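Radical SAM domain protein (Methanothrix thermoacetophila, PDB 6Y1X) probably acts as a radical SAM carbide synthase, the NifB enzyme that helps build the nitrogenase iron-molybdenum cofactor, and carries [4Fe-4S] clusters. Local coordinates at residues A[48-60]-A[104-118]. Numbering follows the deposited sequence.
Sequences FGRMHLPVAPKCN and IKVVAVAGPGEPLAN. With SF4 (iron/sulfur cluster), chain C; SF4 (iron/sulfur cluster), chain D.
N118 lies against A56, its ND2 3.5 Å from A56 CB. The amide clamps K58: OD1 takes K58 N at 3.0 Å on an in-plane lone pair, and ND2 donates to K58 O at 2.8 Å. A second ND2 hydrogen bond goes to E114 O; both acceptors lie close to the amide plane, holding the group against turning. E114 N meets K58 O from the opposite face. Replacing N118 with an alanine is likely to leave K58 N without its acceptor and K58 O with only E114 N of its two donors, loosening the loop to C59, a second-cluster ligand. A56 is gripped through its backbone, N to G111 O (3.1 Å) and O to G113 N (2.7 Å), while its CB packs on P115 CA. The strands run parallel, bulged at G49 and R50. M51, its CG between backbone N and carbonyl carbon (chi1 55°), lies alongside V107, CG to CG2 3.7 Å. On the other face H52 NE2 binds iron FE3 of the first cluster at 2.2 Å, its ring between A110 CB and R50 NH2. Strand 49-52 edges the parallel radical SAM sheet; strand 136-141 flanks 104-109, and helices 87-100 and 119-131 pack against L53 and V55.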
ATOM      1  N   PHE A  48     -18.139   7.512   3.276  1.00 62.85           N
ATOM      2  CA  PHE A  48     -18.155   6.346   2.409  1.00 62.77           C
ATOM      3  C   PHE A  48     -17.288   5.242   3.004  1.00 60.07           C
ATOM      4  O   PHE A  48     -16.379   5.494   3.801  1.00 57.78           O
ATOM      5  CB  PHE A  48     -17.680   6.706   0.995  1.00 61.43           C
ATOM      6  CG  PHE A  48     -18.414   7.871   0.394  1.00 64.03           C
ATOM      7  CD1 PHE A  48     -19.775   7.792   0.142  1.00 66.43           C
ATOM      8  CD2 PHE A  48     -17.747   9.045   0.089  1.00 65.38           C
ATOM      9  CE1 PHE A  48     -20.460   8.865  -0.407  1.00 67.21           C
ATOM     10  CE2 PHE A  48     -18.421  10.118  -0.459  1.00 67.74           C
ATOM     11  CZ  PHE A  48     -19.780  10.031  -0.707  1.00 67.60           C
ATOM     12  N   GLY A  49     -17.573   4.008   2.589  1.00 57.78           N
ATOM     13  CA  GLY A  49     -16.883   2.838   3.078  1.00 54.30           C
ATOM     14  C   GLY A  49     -16.049   2.157   2.002  1.00 49.87           C
ATOM     15  O   GLY A  49     -16.191   2.389   0.799  1.00 47.76           O
ATOM     16  N   ARG A  50     -15.168   1.282   2.471  1.00 47.05           N
ATOM     17  CA  ARG A  50     -14.344   0.449   1.617  1.00 43.64           C
ATOM     18  C   ARG A  50     -14.373  -0.976   2.145  1.00 44.38           C
ATOM     19  O   ARG A  50     -14.671  -1.222   3.319  1.00 47.16           O
ATOM     20  CB  ARG A  50     -12.893   0.942   1.572  1.00 46.88           C
ATOM     21  CG  ARG A  50     -12.491   1.761   2.791  1.00 58.86           C
ATOM     22  CD  ARG A  50     -11.119   1.366   3.320  1.00 63.71           C
ATOM     23  NE  ARG A  50     -11.079  -0.016   3.798  1.00 67.72           N
ATOM     24  CZ  ARG A  50     -10.209  -0.472   4.695  1.00 67.21           C
ATOM     25  NH1 ARG A  50      -9.308   0.344   5.227  1.00 65.97           N
ATOM     26  NH2 ARG A  50     -10.246  -1.744   5.068  1.00 67.52           N
ATOM     27  N   MET A  51     -14.061  -1.926   1.268  1.00 42.35           N
ATOM     28  CA  MET A  51     -13.926  -3.318   1.673  1.00 50.70           C
ATOM     29  C   MET A  51     -12.667  -3.898   1.050  1.00 38.94           C
ATOM     30  O   MET A  51     -12.309  -3.559  -0.080  1.00 36.71           O
ATOM     31  CB  MET A  51     -15.168  -4.144   1.290  1.00 50.11           C
ATOM     32  CG  MET A  51     -15.552  -4.099  -0.176  1.00 45.07           C
ATOM     33  SD  MET A  51     -17.026  -5.096  -0.499  1.00 56.04           S
ATOM     34  CE  MET A  51     -16.469  -6.727  -0.023  1.00 49.71           C
ATOM     35  N   HIS A  52     -12.004  -4.771   1.801  1.00 40.30           N
ATOM     36  CA  HIS A  52     -10.817  -5.478   1.343  1.00 35.47           C
ATOM     37  C   HIS A  52     -11.176  -6.913   0.994  1.00 36.23           C
ATOM     38  O   HIS A  52     -11.947  -7.560   1.707  1.00 39.44           O
ATOM     39  CB  HIS A  52      -9.729  -5.470   2.417  1.00 36.12           C
ATOM     40  CG  HIS A  52      -9.015  -4.163   2.545  1.00 39.42           C
ATOM     41  ND1 HIS A  52      -7.974  -3.967   3.429  1.00 41.61           N
ATOM     42  CD2 HIS A  52      -9.197  -2.981   1.911  1.00 39.06           C
ATOM     43  CE1 HIS A  52      -7.544  -2.723   3.329  1.00 41.99           C
ATOM     44  NE2 HIS A  52      -8.271  -2.103   2.417  1.00 40.13           N
ATOM     45  N   LEU A  53     -10.614  -7.408  -0.100  1.00 23.30           N
ATOM     46  CA  LEU A  53     -10.808  -8.803  -0.469  1.00 20.80           C
ATOM     47  C   LEU A  53      -9.504  -9.545  -0.245  1.00 23.77           C
ATOM     48  O   LEU A  53      -8.537  -9.329  -0.992  1.00 24.29           O
ATOM     49  CB  LEU A  53     -11.254  -8.923  -1.926  1.00 20.11           C
ATOM     50  CG  LEU A  53     -12.590  -8.238  -2.217  1.00 24.57           C
ATOM     51  CD1 LEU A  53     -12.903  -8.285  -3.703  1.00 26.23           C
ATOM     52  CD2 LEU A  53     -13.720  -8.861  -1.407  1.00 30.16           C
ATOM     53  N   PRO A  54      -9.424 -10.417   0.750  1.00 24.05           N
ATOM     54  CA  PRO A  54      -8.145 -11.085   1.065  1.00 22.52           C
ATOM     55  C   PRO A  54      -7.883 -12.264   0.132  1.00 27.39           C
ATOM     56  O   PRO A  54      -8.071 -13.435   0.463  1.00 28.35           O
ATOM     57  CB  PRO A  54      -8.346 -11.521   2.518  1.00 20.70           C
ATOM     58  CG  PRO A  54      -9.828 -11.768   2.609  1.00 27.84           C
ATOM     59  CD  PRO A  54     -10.475 -10.732   1.735  1.00 24.88           C
ATOM     60  N   VAL A  55      -7.423 -11.942  -1.078  1.00 28.91           N
ATOM     61  CA  VAL A  55      -7.211 -12.926  -2.135  1.00 24.49           C
ATOM     62  C   VAL A  55      -5.741 -13.149  -2.441  1.00 26.02           C
ATOM     63  O   VAL A  55      -5.422 -13.927  -3.351  1.00 21.42           O
ATOM     64  CB  VAL A  55      -7.966 -12.538  -3.424  1.00 24.89           C
ATOM     65  CG1 VAL A  55      -9.461 -12.464  -3.170  1.00 17.69           C
ATOM     66  CG2 VAL A  55      -7.461 -11.202  -3.952  1.00 17.96           C
ATOM     67  N   ALA A  56      -4.832 -12.497  -1.718  1.00 20.11           N
ATOM     68  CA  ALA A  56      -3.434 -12.366  -2.131  1.00 20.67           C
ATOM     69  C   ALA A  56      -2.509 -12.803  -1.001  1.00 18.79           C
ATOM     70  O   ALA A  56      -1.851 -11.969  -0.371  1.00 19.62           O
ATOM     71  CB  ALA A  56      -3.125 -10.928  -2.551  1.00 17.36           C
ATOM     72  N   PRO A  57      -2.420 -14.115  -0.727  1.00 15.46           N
ATOM     73  CA  PRO A  57      -1.685 -14.561   0.466  1.00 21.24           C
ATOM     74  C   PRO A  57      -0.169 -14.496   0.342  1.00 19.00           C
ATOM     75  O   PRO A  57       0.514 -14.312   1.352  1.00 20.60           O
ATOM     76  CB  PRO A  57      -2.158 -16.011   0.636  1.00 16.13           C
ATOM     77  CG  PRO A  57      -2.488 -16.452  -0.753  1.00 18.83           C
ATOM     78  CD  PRO A  57      -3.126 -15.233  -1.381  1.00 17.63           C
ATOM     79  N   LYS A  58       0.381 -14.686  -0.852  1.00 16.90           N
ATOM     80  CA  LYS A  58       1.831 -14.707  -0.983  1.00 20.65           C
ATOM     81  C   LYS A  58       2.396 -13.295  -0.894  1.00 19.70           C
ATOM     82  O   LYS A  58       1.774 -12.326  -1.337  1.00 18.46           O
ATOM     83  CB  LYS A  58       2.260 -15.341  -2.307  1.00 21.44           C
ATOM     84  CG  LYS A  58       1.743 -16.752  -2.526  1.00 31.57           C
ATOM     85  CD  LYS A  58       2.361 -17.370  -3.769  1.00 39.42           C
ATOM     86  CE  LYS A  58       1.826 -16.739  -5.037  1.00 51.11           C
ATOM     87  NZ  LYS A  58       2.306 -17.471  -6.244  1.00 61.89           N
ATOM     88  N   CYS A  59       3.608 -13.195  -0.355  1.00 15.75           N
ATOM     89  CA  CYS A  59       4.404 -11.978  -0.400  1.00 22.01           C
ATOM     90  C   CYS A  59       5.760 -12.262  -1.027  1.00 21.41           C
ATOM     91  O   CYS A  59       6.245 -13.398  -1.028  1.00 21.64           O
ATOM     92  CB  CYS A  59       4.611 -11.369   0.990  1.00 18.44           C
ATOM     93  SG  CYS A  59       5.198  -9.667   0.899  1.00 17.74           S
ATOM     94  N   ASN A  60       6.369 -11.208  -1.564  1.00 19.59           N
ATOM     95  CA  ASN A  60       7.646 -11.320  -2.254  1.00 20.83           C
ATOM     96  C   ASN A  60       8.789 -10.608  -1.552  1.00 21.64           C
ATOM     97  O   ASN A  60       9.901 -10.585  -2.086  1.00 18.72           O
ATOM     98  CB  ASN A  60       7.519 -10.810  -3.696  1.00 21.08           C
ATOM     99  CG  ASN A  60       6.870  -9.439  -3.786  1.00 22.16           C
ATOM    100  OD1 ASN A  60       6.565  -8.806  -2.774  1.00 18.66           O
ATOM    101  ND2 ASN A  60       6.659  -8.976  -5.010  1.00 20.50           N
ATOM    102  N   ILE A 104     -20.779   1.587   0.342  1.00 57.47           N
ATOM    103  CA  ILE A 104     -19.496   1.059  -0.109  1.00 52.74           C
ATOM    104  C   ILE A 104     -19.169   1.651  -1.476  1.00 51.07           C
ATOM    105  O   ILE A 104     -19.889   1.422  -2.453  1.00 50.77           O
ATOM    106  CB  ILE A 104     -19.518  -0.475  -0.160  1.00 52.47           C
ATOM    107  CG1 ILE A 104     -19.933  -1.031   1.204  1.00 54.23           C
ATOM    108  CG2 ILE A 104     -18.157  -1.011  -0.578  1.00 44.90           C
ATOM    109  CD1 ILE A 104     -18.953  -0.743   2.319  1.00 53.43           C
ATOM    110  N   LYS A 105     -18.079   2.417  -1.547  1.00 49.55           N
ATOM    111  CA  LYS A 105     -17.639   3.027  -2.797  1.00 41.77           C
ATOM    112  C   LYS A 105     -16.390   2.388  -3.382  1.00 40.19           C
ATOM    113  O   LYS A 105     -16.153   2.529  -4.586  1.00 33.87           O
ATOM    114  CB  LYS A 105     -17.364   4.524  -2.590  1.00 39.11           C
ATOM    115  CG  LYS A 105     -18.584   5.371  -2.251  1.00 43.06           C
ATOM    116  CD  LYS A 105     -19.641   5.329  -3.340  1.00 45.21           C
ATOM    117  CE  LYS A 105     -20.843   6.185  -2.957  1.00 55.22           C
ATOM    118  NZ  LYS A 105     -22.027   5.929  -3.825  1.00 58.68           N
ATOM    119  N   VAL A 106     -15.601   1.685  -2.570  1.00 32.09           N
ATOM    120  CA  VAL A 106     -14.284   1.199  -2.963  1.00 29.15           C
ATOM    121  C   VAL A 106     -14.185  -0.289  -2.663  1.00 31.94           C
ATOM    122  O   VAL A 106     -14.631  -0.755  -1.609  1.00 31.41           O
ATOM    123  CB  VAL A 106     -13.153   1.966  -2.243  1.00 37.15           C
ATOM    124  CG1 VAL A 106     -11.791   1.418  -2.648  1.00 25.56           C
ATOM    125  CG2 VAL A 106     -13.241   3.452  -2.543  1.00 30.12           C
ATOM    126  N   VAL A 107     -13.583  -1.028  -3.589  1.00 25.89           N
ATOM    127  CA  VAL A 107     -13.201  -2.417  -3.380  1.00 25.79           C
ATOM    128  C   VAL A 107     -11.708  -2.530  -3.650  1.00 27.27           C
ATOM    129  O   VAL A 107     -11.218  -2.046  -4.676  1.00 25.98           O
ATOM    130  CB  VAL A 107     -14.002  -3.365  -4.290  1.00 26.06           C
ATOM    131  CG1 VAL A 107     -13.417  -4.757  -4.263  1.00 28.26           C
ATOM    132  CG2 VAL A 107     -15.454  -3.398  -3.854  1.00 30.34           C
ATOM    133  N   ALA A 108     -10.986  -3.171  -2.737  1.00 24.34           N
ATOM    134  CA  ALA A 108      -9.536  -3.159  -2.804  1.00 24.05           C
ATOM    135  C   ALA A 108      -8.995  -4.538  -2.476  1.00 27.90           C
ATOM    136  O   ALA A 108      -9.644  -5.348  -1.807  1.00 27.50           O
ATOM    137  CB  ALA A 108      -8.930  -2.127  -1.845  1.00 26.16           C
ATOM    138  N   VAL A 109      -7.792  -4.796  -2.969  1.00 23.29           N
ATOM    139  CA  VAL A 109      -6.996  -5.932  -2.537  1.00 23.29           C
ATOM    140  C   VAL A 109      -5.752  -5.365  -1.873  1.00 23.73           C
ATOM    141  O   VAL A 109      -5.020  -4.574  -2.483  1.00 20.98           O
ATOM    142  CB  VAL A 109      -6.639  -6.865  -3.705  1.00 22.51           C
ATOM    143  CG1 VAL A 109      -5.765  -8.025  -3.217  1.00 19.97           C
ATOM    144  CG2 VAL A 109      -7.906  -7.379  -4.384  1.00 19.96           C
ATOM    145  N   ALA A 110      -5.519  -5.766  -0.627  1.00 22.00           N
ATOM    146  CA  ALA A 110      -4.434  -5.220   0.173  1.00 21.84           C
ATOM    147  C   ALA A 110      -3.707  -6.293   0.965  1.00 22.89           C
ATOM    148  O   ALA A 110      -2.784  -5.964   1.717  1.00 19.11           O
ATOM    149  CB  ALA A 110      -4.954  -4.138   1.129  1.00 23.63           C
ATOM    150  N   GLY A 111      -4.084  -7.558   0.820  1.00 20.33           N
ATOM    151  CA  GLY A 111      -3.469  -8.614   1.576  1.00 19.21           C
ATOM    152  C   GLY A 111      -4.101  -9.958   1.294  1.00 17.36           C
ATOM    153  O   GLY A 111      -4.852 -10.120   0.326  1.00 22.54           O
ATOM    154  N   PRO A 112      -3.808 -10.960   2.139  1.00 14.50           N
ATOM    155  CA  PRO A 112      -3.003 -10.843   3.366  1.00 17.83           C
ATOM    156  C   PRO A 112      -1.499 -10.613   3.125  1.00 22.76           C
ATOM    157  O   PRO A 112      -0.787 -10.232   4.056  1.00 19.94           O
ATOM    158  CB  PRO A 112      -3.232 -12.192   4.058  1.00 20.30           C
ATOM    159  CG  PRO A 112      -4.532 -12.696   3.496  1.00 19.78           C
ATOM    160  CD  PRO A 112      -4.501 -12.258   2.064  1.00 17.55           C
ATOM    161  N   GLY A 113      -1.033 -10.868   1.904  1.00 22.16           N
ATOM    162  CA  GLY A 113       0.349 -10.626   1.522  1.00 14.82           C
ATOM    163  C   GLY A 113       0.490  -9.470   0.548  1.00 14.58           C
ATOM    164  O   GLY A 113      -0.113  -8.408   0.737  1.00 17.77           O
ATOM    165  N   GLU A 114       1.275  -9.670  -0.514  1.00 14.08           N
ATOM    166  CA  GLU A 114       1.546  -8.613  -1.474  1.00 16.93           C
ATOM    167  C   GLU A 114       0.587  -8.800  -2.637  1.00 16.37           C
ATOM    168  O   GLU A 114       0.679  -9.817  -3.344  1.00 16.15           O
ATOM    169  CB  GLU A 114       2.993  -8.692  -1.964  1.00 20.28           C
ATOM    170  CG  GLU A 114       3.299  -7.938  -3.273  1.00 17.35           C
ATOM    171  CD  GLU A 114       2.825  -6.493  -3.275  1.00 24.63           C
ATOM    172  OE1 GLU A 114       2.827  -5.864  -2.195  1.00 20.94           O
ATOM    173  OE2 GLU A 114       2.448  -5.984  -4.357  1.00 23.42           O
ATOM    174  N   PRO A 115      -0.373  -7.894  -2.841  1.00 17.04           N
ATOM    175  CA  PRO A 115      -1.365  -8.094  -3.911  1.00 15.02           C
ATOM    176  C   PRO A 115      -0.771  -8.400  -5.280  1.00 20.13           C
ATOM    177  O   PRO A 115      -1.266  -9.301  -5.964  1.00 24.35           O
ATOM    178  CB  PRO A 115      -2.140  -6.773  -3.885  1.00 14.80           C
ATOM    179  CG  PRO A 115      -2.140  -6.427  -2.416  1.00 15.87           C
ATOM    180  CD  PRO A 115      -0.708  -6.728  -2.004  1.00 14.34           C
ATOM    181  N   LEU A 116       0.292  -7.707  -5.690  1.00 17.71           N
ATOM    182  CA  LEU A 116       0.802  -7.907  -7.043  1.00 16.43           C
ATOM    183  C   LEU A 116       1.578  -9.206  -7.215  1.00 16.59           C
ATOM    184  O   LEU A 116       1.894  -9.567  -8.351  1.00 20.08           O
ATOM    185  CB  LEU A 116       1.680  -6.729  -7.470  1.00 17.97           C
ATOM    186  CG  LEU A 116       1.065  -5.328  -7.389  1.00 19.50           C
ATOM    187  CD1 LEU A 116       2.022  -4.288  -7.939  1.00 22.54           C
ATOM    188  CD2 LEU A 116      -0.245  -5.290  -8.151  1.00 22.57           C
ATOM    189  N   ALA A 117       1.865  -9.928  -6.133  1.00 19.03           N
ATOM    190  CA  ALA A 117       2.575 -11.197  -6.209  1.00 19.81           C
ATOM    191  C   ALA A 117       1.629 -12.382  -6.350  1.00 22.63           C
ATOM    192  O   ALA A 117       2.079 -13.528  -6.286  1.00 22.44           O
ATOM    193  CB  ALA A 117       3.470 -11.389  -4.981  1.00 15.47           C
ATOM    194  N   ASN A 118       0.335 -12.133  -6.531  1.00 20.68           N
ATOM    195  CA  ASN A 118      -0.667 -13.191  -6.564  1.00 20.32           C
ATOM    196  C   ASN A 118      -1.549 -12.973  -7.780  1.00 18.52           C
ATOM    197  O   ASN A 118      -2.169 -11.912  -7.908  1.00 23.31           O
ATOM    198  CB  ASN A 118      -1.528 -13.181  -5.295  1.00 19.04           C
ATOM    199  CG  ASN A 118      -0.742 -13.513  -4.051  1.00 20.62           C
ATOM    200  OD1 ASN A 118      -0.767 -14.643  -3.575  1.00 21.94           O
ATOM    201  ND2 ASN A 118      -0.096 -12.504  -3.472  1.00 17.79           N
TER
HETATM  202 FE1  SF4 C 301      -5.324   1.133   1.082  1.00 47.68          FE
HETATM  203 FE2  SF4 C 301      -7.745   2.343   1.374  1.00 75.44          FE
HETATM  204 FE3  SF4 C 301      -7.561  -0.364   1.177  1.00 56.91          FE
HETATM  205 FE4  SF4 C 301      -7.078   1.212  -1.029  1.00 58.91          FE
HETATM  206  S1  SF4 C 301      -9.077   0.979   0.085  1.00 36.39           S
HETATM  207  S2  SF4 C 301      -5.844  -0.601  -0.338  1.00 33.16           S
HETATM  208  S3  SF4 C 301      -6.050   3.011  -0.031  1.00 33.10           S
HETATM  209  S4  SF4 C 301      -6.737   0.934   2.888  1.00 32.55           S
HETATM  210 FE1  SF4 D 302       4.683  -8.335   5.565  1.00 30.46          FE
HETATM  211 FE2  SF4 D 302       6.054  -6.434   4.238  1.00 31.68          FE
HETATM  212 FE3  SF4 D 302       3.346  -6.589   3.975  1.00 29.31          FE
HETATM  213 FE4  SF4 D 302       4.952  -8.491   2.860  1.00 32.20          FE
HETATM  214  S1  SF4 D 302       4.866  -6.268   2.276  1.00 17.35           S
HETATM  215  S2  SF4 D 302       3.029  -8.867   4.060  1.00 16.68           S
HETATM  216  S3  SF4 D 302       6.645  -8.650   4.407  1.00 20.44           S
HETATM  217  S4  SF4 D 302       4.498  -6.066   5.892  1.00 17.64           S
HETATM  218  O   HOH W   1      -7.152  -7.453   0.563  1.00 28.93           O